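Local structure of formate dehydrogenase subunit beta (Desulfovibrio gigas, 1H0H) at residues L66-Q71 with V197-A202; A82-E87 with K108-Y113; D186-D191 with H203-Y208. The protein transfers electrons through three [4Fe-4S] clusters as the beta chain of a formate dehydrogenase that reversibly oxidises formate to carbon dioxide. All coordinates share one frame; numbering follows the deposited sequence.

Contact 1: L66-Q71 with V197-A202; sequences LFFPDQ and VIFLTA. With SF4 (iron/sulfur cluster), chain M.
Phe-68 and Phe-199 form the dense middle of this buried contact. Their rings stack face to face, centroids 4.1 Å apart and planes at 18°, with Phe-68 CZ over the middle of the Phe-199 ring. Phe-68 sends CG anti to its backbone N (chi1 -160°) and Phe-199 holds CG anti to its carbonyl carbon; the side chains cross at about a right angle. Pro-69, centre of an inverse gamma turn, supplies a carbonyl to the ring rim: its O lies in the plane of Phe-199, 3.5 Å from CE2, and accepts a hydrogen bond from Lys-50 NZ. Strands 66-70 and 197-201 run antiparallel with axes 9.3 Å apart, too far for backbone bonds; this is the packing of the hairpin 51-59/62-70 on the mixed sheet, and flat aromatics suit the gap. Packing loosens toward both ends. Thr-201 CG2 brushes the Phe-68 rim, at CE1, 4.2 Å away. At the cluster end Val-197 CG2 meets Gln-71 NE2 at 4.0 Å, so an apolar methyl lies against the amide. Gln-71 OE1 is held by Lys-50, whereas NE2, 3.7 Å from FE3 of the [4Fe-4S] cluster ligated by Cys-137, has no hydrogen-bonding partner in the model.

Contact 2: A82-E87 with K108-Y113; sequences ATADME and KDLEDY
The carboxylate of Glu-87 points at the backbone of residues 111 and 112, and its two oxygens span the successive N-H groups there. Its chain is extended beyond CG, which carries the oxygens from the end of the 82-87 segment across to the loop. Each oxygen uses its syn lone pair: OE1 accepts from Asp-112 N at 3.0 Å, and OE2 accepts from Glu-111 N along an almost straight line (176°) at 2.3 Å, a very short separation that implies local strain or an imprecise side-chain position. The length of the glutamate chain lets its oxygens bridge the two segments.

Leu-110 lies alongside the same side chain. With CG anti to its carbonyl carbon, it brings CD2 to 3.9 Å from Glu-87 CD, and its other methyl, CD1, touches Ala-84 CB at 4.4 Å. The small methyl of Ala-84, on helix 79-84, leaves room for that branched neighbour. Glu-111 crosses Glu-87 obliquely; its CG is 3.2 Å from Glu-87 OE2, and the two carboxylate planes are turned 63° apart. Asp-112 sits at the N-cap of helix 113-119 and bonds Ser-115 OG through OD2, so the loop that receives Glu-87 is also the start of that helix. The contact thus joins the turn that follows helix 79-84 to the start of helix 113-119, beside the part of the fold that carries cluster #3.

Water 1 donates to both Glu-87 OE1 and Asp-112 O, while water 2 donates to Glu-111 OE2 and only weakly to Glu-87 OE1. Glu-87 OE2 and Glu-111 OE1 are 4.4 Å apart; the two N-H donors probably stabilise the charge of Glu-87 against this neighbouring acid, which by itself would favour protonation, so the net effect stays uncertain.

Contact 3: D186-D191 with H203-Y208; sequences DAKLCD and HNPKLY
One hydrogen bond grips Asn-204 OD1: it accepts from Lys-206 N at 3.1 Å and 158°, with the donor standing above the carbonyl plane. The backbone of the same residue is held as well, for Asn-204 O receives Leu-207 N and Asn-204 N donates to a water at 3.0 Å. That water in turn donates a weak bond to Asp-186 OD2. No direct hydrogen bond joins the two segments; they meet by packing and through this one bridging water. Asp-186, at the exposed rim, can reach the water with its carboxylate. The backbones come closest here, the CA atoms of Asp-186 and His-203 lying 4.8 Å apart.

Strand 188-189 is an outer strand of the mixed sheet and pairs antiparallel with strand 197-201, and the chain leaving that strand turns back beside it as residues 203-208. Asn-204 shapes the turn, since its OD1 bond makes an Asx turn. Pro-205 fits between these bonds because it has no N-H to satisfy, and its phi of -44° suits the helical-looking course of 205-208.

Pro-205 points its CB toward the other segment, and its CG and CD meet Lys-188. The lysine crosses it at about a right angle: chi1 (55°, CG between the backbone N and the carbonyl carbon) and an extended chi2 carry CG and CD across the proline ring, with CD 3.7 Å from Pro-205 CG. A bend at chi3 then turns CE, which is still 4.0 Å from Pro-205 CG. A long flexible lysine can thus give its methylenes to the packing. Farther along, Cys-190 sends SG, anti to its carbonyl carbon, to 4.2 Å from the same Pro-205 CG and equally near CB. The thiol is slim enough to fit in this buried place, with Val-213 and Thr-201 also against it.

From the N terminus, residues 66-71 open contact 1 on strand 62-70. The chain then enters the cluster-bearing region, where contact 2 opens at 82-87 and closes at 108-113, a short loop lying wholly within the span of contact 1; it ties helix 79-84 to the start of helix 113-119, about 16 Å (nearest atoms) from contact 1. Contact 3 opens at 186-191, before strand 197-201 closes contact 1, and itself closes at 203-208, so contacts 1 and 3 cross. These two touch: Cys-190 N probably bonds Phe-199 O at 2.8 Å, joining strand 188-189 to strand 197-201, while Tyr-208 CD2 packs on the carbonyl O of Phe-67 in the hairpin.

Contact 1: L66-Q71 with V197-A202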
# COMPACT_ATOMS: atom_id res chain seq x y z
N LEU B 66 23.87 -5.74 8.58
CA LEU B 66 24.27 -4.71 9.54
C LEU B 66 24.32 -3.35 8.92
O LEU B 66 24.94 -3.15 7.89
CB LEU B 66 25.64 -5.03 10.14
CG LEU B 66 25.74 -6.43 10.76
CD1 LEU B 66 27.12 -6.66 11.41
CD2 LEU B 66 24.61 -6.66 11.77
N PHE B 67 23.69 -2.41 9.60
CA PHE B 67 23.56 -1.05 9.12
C PHE B 67 24.29 -0.05 10.03
O PHE B 67 24.25 -0.18 11.24
CB PHE B 67 22.07 -0.69 9.04
CG PHE B 67 21.23 -1.69 8.27
CD1 PHE B 67 21.66 -2.19 7.06
CD2 PHE B 67 20.01 -2.11 8.76
CE1 PHE B 67 20.89 -3.12 6.36
CE2 PHE B 67 19.24 -3.04 8.07
CZ PHE B 67 19.67 -3.52 6.85
N PHE B 68 24.88 0.96 9.41
CA PHE B 68 25.66 1.99 10.10
C PHE B 68 25.44 3.34 9.40
O PHE B 68 26.00 3.59 8.33
CB PHE B 68 27.14 1.59 10.02
CG PHE B 68 28.01 2.25 11.03
CD1 PHE B 68 28.14 1.71 12.31
CD2 PHE B 68 28.76 3.36 10.71
CE1 PHE B 68 28.98 2.32 13.28
CE2 PHE B 68 29.58 3.97 11.66
CZ PHE B 68 29.69 3.44 12.94
N PRO B 69 24.62 4.20 9.98
CA PRO B 69 24.32 5.52 9.38
C PRO B 69 25.44 6.51 9.73
O PRO B 69 25.32 7.31 10.66
CB PRO B 69 23.02 5.94 10.05
CG PRO B 69 22.85 5.10 11.23
CD PRO B 69 23.88 3.97 11.23
N ASP B 70 26.49 6.45 8.93
CA ASP B 70 27.75 7.13 9.18
C ASP B 70 27.67 8.64 8.98
O ASP B 70 26.91 9.14 8.16
CB ASP B 70 28.79 6.49 8.26
CG ASP B 70 30.17 6.61 8.78
OD1 ASP B 70 30.37 7.24 9.84
OD2 ASP B 70 31.13 6.11 8.17
N GLN B 71 28.41 9.37 9.81
CA GLN B 71 28.52 10.81 9.74
C GLN B 71 29.71 11.17 10.65
O GLN B 71 30.19 10.34 11.42
CB GLN B 71 27.25 11.49 10.27
CG GLN B 71 27.03 11.19 11.74
CD GLN B 71 25.80 11.89 12.37
OE1 GLN B 71 24.76 11.27 12.57
NE2 GLN B 71 25.95 13.17 12.71
N VAL B 197 29.18 11.80 18.67
CA VAL B 197 28.24 10.91 18.02
C VAL B 197 28.60 9.49 18.44
O VAL B 197 29.58 8.91 17.93
CB VAL B 197 28.28 11.06 16.48
CG1 VAL B 197 27.28 10.12 15.81
CG2 VAL B 197 27.96 12.49 16.06
N ILE B 198 27.82 8.93 19.36
CA ILE B 198 28.14 7.62 19.92
C ILE B 198 27.33 6.46 19.29
O ILE B 198 26.11 6.39 19.50
CB ILE B 198 27.95 7.60 21.45
CG1 ILE B 198 28.73 8.72 22.14
CG2 ILE B 198 28.37 6.20 22.00
CD1 ILE B 198 28.36 8.93 23.63
N PHE B 199 27.98 5.58 18.53
CA PHE B 199 27.30 4.41 17.95
C PHE B 199 27.37 3.17 18.84
O PHE B 199 28.43 2.85 19.41
CB PHE B 199 27.90 4.00 16.62
CG PHE B 199 27.77 5.01 15.53
CD1 PHE B 199 28.68 6.04 15.43
CD2 PHE B 199 26.76 4.90 14.56
CE1 PHE B 199 28.60 6.94 14.41
CE2 PHE B 199 26.67 5.81 13.53
CZ PHE B 199 27.58 6.84 13.47
N LEU B 200 26.22 2.50 18.97
CA LEU B 200 26.15 1.20 19.61
C LEU B 200 26.10 0.18 18.51
O LEU B 200 25.33 0.34 17.55
CB LEU B 200 24.88 1.07 20.47
CG LEU B 200 24.58 -0.34 20.99
CD1 LEU B 200 25.69 -0.84 21.92
CD2 LEU B 200 23.26 -0.42 21.73
N THR B 201 26.95 -0.84 18.60
CA THR B 201 26.92 -1.96 17.66
C THR B 201 26.70 -3.21 18.45
O THR B 201 27.04 -3.27 19.63
CB THR B 201 28.21 -2.07 16.82
OG1 THR B 201 29.38 -2.02 17.66
CG2 THR B 201 28.32 -0.89 15.88
N ALA B 202 26.10 -4.22 17.81
CA ALA B 202 25.80 -5.46 18.49
C ALA B 202 26.91 -6.50 18.31
O ALA B 202 26.89 -7.54 18.93
CB ALA B 202 24.46 -6.02 18.00
FE1 SF4 M . 22.64 17.32 10.31
FE2 SF4 M . 22.54 14.59 10.57
FE3 SF4 M . 24.98 15.90 10.43
FE4 SF4 M . 23.37 15.70 8.21
S1 SF4 M . 24.34 13.97 9.43
S2 SF4 M . 24.49 17.54 9.00
S3 SF4 M . 21.32 15.80 9.03
S4 SF4 M . 23.48 16.23 12.10

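Contact 2: A82-E87 with K108-Y113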
# COMPACT_ATOMS: atom_id res chain seq x y z
N ALA B 82 42.80 20.26 14.83
CA ALA B 82 44.11 20.41 15.42
C ALA B 82 45.18 20.57 14.33
O ALA B 82 46.13 21.32 14.47
CB ALA B 82 44.42 19.22 16.32
N THR B 83 45.01 19.82 13.24
CA THR B 83 45.91 19.84 12.09
C THR B 83 45.73 21.11 11.28
O THR B 83 46.68 21.81 10.96
CB THR B 83 45.59 18.64 11.21
OG1 THR B 83 45.97 17.44 11.91
CG2 THR B 83 46.45 18.64 9.95
N ALA B 84 44.49 21.40 10.96
CA ALA B 84 44.16 22.59 10.18
C ALA B 84 44.61 23.86 10.87
O ALA B 84 45.03 24.80 10.19
CB ALA B 84 42.65 22.62 9.89
N ASP B 85 44.52 23.89 12.21
CA ASP B 85 44.92 25.03 13.04
C ASP B 85 46.41 25.43 12.85
O ASP B 85 46.81 26.57 13.10
CB ASP B 85 44.66 24.73 14.51
CG ASP B 85 43.21 24.95 14.92
OD1 ASP B 85 42.40 25.44 14.11
OD2 ASP B 85 42.81 24.69 16.08
N MET B 86 47.24 24.49 12.43
CA MET B 86 48.64 24.81 12.18
C MET B 86 48.80 25.74 11.00
O MET B 86 49.85 26.34 10.82
CB MET B 86 49.43 23.55 11.89
CG MET B 86 49.33 22.57 12.97
SD MET B 86 50.21 23.13 14.41
CE MET B 86 50.18 21.58 15.14
N GLU B 87 47.76 25.81 10.18
CA GLU B 87 47.74 26.66 9.00
C GLU B 87 46.81 27.88 9.17
O GLU B 87 47.17 29.01 8.89
CB GLU B 87 47.27 25.84 7.80
CG GLU B 87 47.92 26.30 6.53
CD GLU B 87 47.49 25.56 5.29
OE1 GLU B 87 47.40 24.30 5.28
OE2 GLU B 87 47.27 26.28 4.30
N LYS B 108 38.98 26.14 1.77
CA LYS B 108 39.48 26.31 0.41
C LYS B 108 40.91 26.87 0.36
O LYS B 108 41.68 26.58 -0.58
CB LYS B 108 38.54 27.26 -0.35
CG LYS B 108 38.76 27.30 -1.85
CD LYS B 108 37.73 28.19 -2.56
CE LYS B 108 38.26 28.62 -3.94
NZ LYS B 108 37.24 28.46 -5.01
N ASP B 109 41.27 27.68 1.36
CA ASP B 109 42.58 28.33 1.41
C ASP B 109 43.65 27.51 2.12
O ASP B 109 44.77 27.98 2.28
CB ASP B 109 42.54 29.67 2.16
CG ASP B 109 41.54 30.65 1.58
OD1 ASP B 109 41.29 30.61 0.36
OD2 ASP B 109 40.98 31.51 2.30
N LEU B 110 43.30 26.34 2.61
CA LEU B 110 44.30 25.49 3.22
C LEU B 110 45.27 25.01 2.13
O LEU B 110 44.86 24.55 1.06
CB LEU B 110 43.65 24.28 3.90
CG LEU B 110 42.81 24.63 5.13
CD1 LEU B 110 42.04 23.41 5.62
CD2 LEU B 110 43.71 25.20 6.21
N GLU B 111 46.56 25.13 2.38
CA GLU B 111 47.50 24.58 1.42
C GLU B 111 47.60 23.05 1.60
O GLU B 111 47.78 22.33 0.62
CB GLU B 111 48.87 25.27 1.47
CG GLU B 111 49.71 24.97 2.69
CD GLU B 111 51.06 25.68 2.66
OE1 GLU B 111 51.13 26.83 2.18
OE2 GLU B 111 52.06 25.08 3.11
N ASP B 112 47.46 22.57 2.83
CA ASP B 112 47.62 21.15 3.10
C ASP B 112 46.33 20.45 3.53
O ASP B 112 46.12 20.12 4.69
CB ASP B 112 48.72 20.92 4.13
CG ASP B 112 49.03 19.45 4.32
OD1 ASP B 112 48.56 18.62 3.51
OD2 ASP B 112 49.77 19.04 5.26
N TYR B 113 45.47 20.19 2.58
CA TYR B 113 44.24 19.53 2.96
C TYR B 113 44.41 18.03 3.24
O TYR B 113 43.65 17.47 4.00
CB TYR B 113 43.18 19.71 1.88
CG TYR B 113 43.43 18.84 0.69
CD1 TYR B 113 43.00 17.53 0.68
CD2 TYR B 113 44.10 19.32 -0.43
CE1 TYR B 113 43.21 16.72 -0.41
CE2 TYR B 113 44.31 18.51 -1.53
CZ TYR B 113 43.86 17.21 -1.50
OH TYR B 113 44.05 16.37 -2.57
O HOH W 1 46.52 21.89 7.02
O HOH W 2 50.75 24.06 5.48

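Contact 3: D186-D191 with H203-Y208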
# COMPACT_ATOMS: atom_id res chain seq x y z
N ASP B 186 29.15 -9.45 22.19
CA ASP B 186 30.19 -8.64 21.53
C ASP B 186 29.72 -7.20 21.23
O ASP B 186 30.38 -6.46 20.49
CB ASP B 186 30.72 -9.34 20.29
CG ASP B 186 31.30 -10.72 20.60
OD1 ASP B 186 31.22 -11.14 21.77
OD2 ASP B 186 31.86 -11.45 19.75
N ALA B 187 28.61 -6.80 21.82
CA ALA B 187 28.11 -5.45 21.58
C ALA B 187 29.03 -4.46 22.26
O ALA B 187 29.63 -4.78 23.29
CB ALA B 187 26.73 -5.30 22.12
N LYS B 188 29.17 -3.27 21.69
CA LYS B 188 29.93 -2.22 22.36
C LYS B 188 29.59 -0.84 21.82
O LYS B 188 28.96 -0.72 20.78
CB LYS B 188 31.43 -2.45 22.23
CG LYS B 188 31.88 -2.60 20.80
CD LYS B 188 33.40 -2.83 20.73
CE LYS B 188 34.14 -1.53 20.96
NZ LYS B 188 35.56 -1.77 21.40
N LEU B 189 30.02 0.18 22.56
CA LEU B 189 29.89 1.55 22.11
C LEU B 189 31.18 1.85 21.37
O LEU B 189 32.22 1.31 21.70
CB LEU B 189 29.70 2.49 23.28
CG LEU B 189 28.42 2.24 24.06
CD1 LEU B 189 28.32 3.21 25.21
CD2 LEU B 189 27.26 2.44 23.08
N CYS B 190 31.10 2.71 20.36
CA CYS B 190 32.27 3.02 19.56
C CYS B 190 32.94 4.29 20.11
O CYS B 190 32.35 5.37 20.09
CB CYS B 190 31.84 3.14 18.09
SG CYS B 190 31.15 1.59 17.39
N ASP B 191 34.14 4.13 20.65
CA ASP B 191 34.92 5.20 21.26
C ASP B 191 34.09 6.16 22.11
O ASP B 191 34.14 7.36 21.90
CB ASP B 191 35.64 5.97 20.16
CG ASP B 191 36.55 5.08 19.35
OD1 ASP B 191 37.10 4.10 19.94
OD2 ASP B 191 36.77 5.27 18.14
N HIS B 203 27.87 -6.20 17.44
CA HIS B 203 28.97 -7.10 17.14
C HIS B 203 30.20 -6.26 16.87
O HIS B 203 30.14 -5.04 16.88
CB HIS B 203 28.65 -7.94 15.89
CG HIS B 203 27.27 -8.50 15.89
ND1 HIS B 203 26.98 -9.75 16.38
CD2 HIS B 203 26.10 -7.96 15.49
CE1 HIS B 203 25.68 -9.97 16.26
NE2 HIS B 203 25.12 -8.90 15.72
N ASN B 204 31.32 -6.93 16.62
CA ASN B 204 32.54 -6.25 16.23
C ASN B 204 32.26 -5.08 15.27
O ASN B 204 31.70 -5.28 14.19
CB ASN B 204 33.43 -7.27 15.53
CG ASN B 204 34.68 -6.65 14.94
OD1 ASN B 204 35.01 -5.50 15.22
ND2 ASN B 204 35.40 -7.43 14.11
N PRO B 205 32.57 -3.86 15.72
CA PRO B 205 32.40 -2.62 14.94
C PRO B 205 32.86 -2.69 13.48
O PRO B 205 32.21 -2.11 12.58
CB PRO B 205 33.27 -1.62 15.71
CG PRO B 205 33.15 -2.04 17.12
CD PRO B 205 33.03 -3.57 17.09
N LYS B 206 33.95 -3.41 13.24
CA LYS B 206 34.52 -3.54 11.92
C LYS B 206 33.64 -4.37 10.96
O LYS B 206 33.85 -4.39 9.75
CB LYS B 206 35.96 -4.05 12.01
CG LYS B 206 36.95 -2.97 12.51
CD LYS B 206 38.36 -3.52 12.69
CE LYS B 206 39.35 -2.46 13.13
NZ LYS B 206 38.82 -1.60 14.25
N LEU B 207 32.65 -5.06 11.51
CA LEU B 207 31.69 -5.78 10.68
C LEU B 207 30.66 -4.78 10.15
O LEU B 207 29.98 -5.04 9.15
CB LEU B 207 30.99 -6.88 11.48
CG LEU B 207 31.91 -8.01 11.89
CD1 LEU B 207 31.20 -8.97 12.80
CD2 LEU B 207 32.42 -8.71 10.66
N TYR B 208 30.56 -3.64 10.81
CA TYR B 208 29.66 -2.58 10.33
C TYR B 208 30.37 -1.64 9.37
O TYR B 208 29.82 -1.24 8.34
CB TYR B 208 29.09 -1.75 11.49
CG TYR B 208 28.13 -2.48 12.39
CD1 TYR B 208 28.58 -3.46 13.29
CD2 TYR B 208 26.78 -2.18 12.38
CE1 TYR B 208 27.70 -4.13 14.12
CE2 TYR B 208 25.88 -2.83 13.23
CZ TYR B 208 26.34 -3.81 14.09
OH TYR B 208 25.43 -4.46 14.92
O HOH W 3 31.26 -9.88 16.76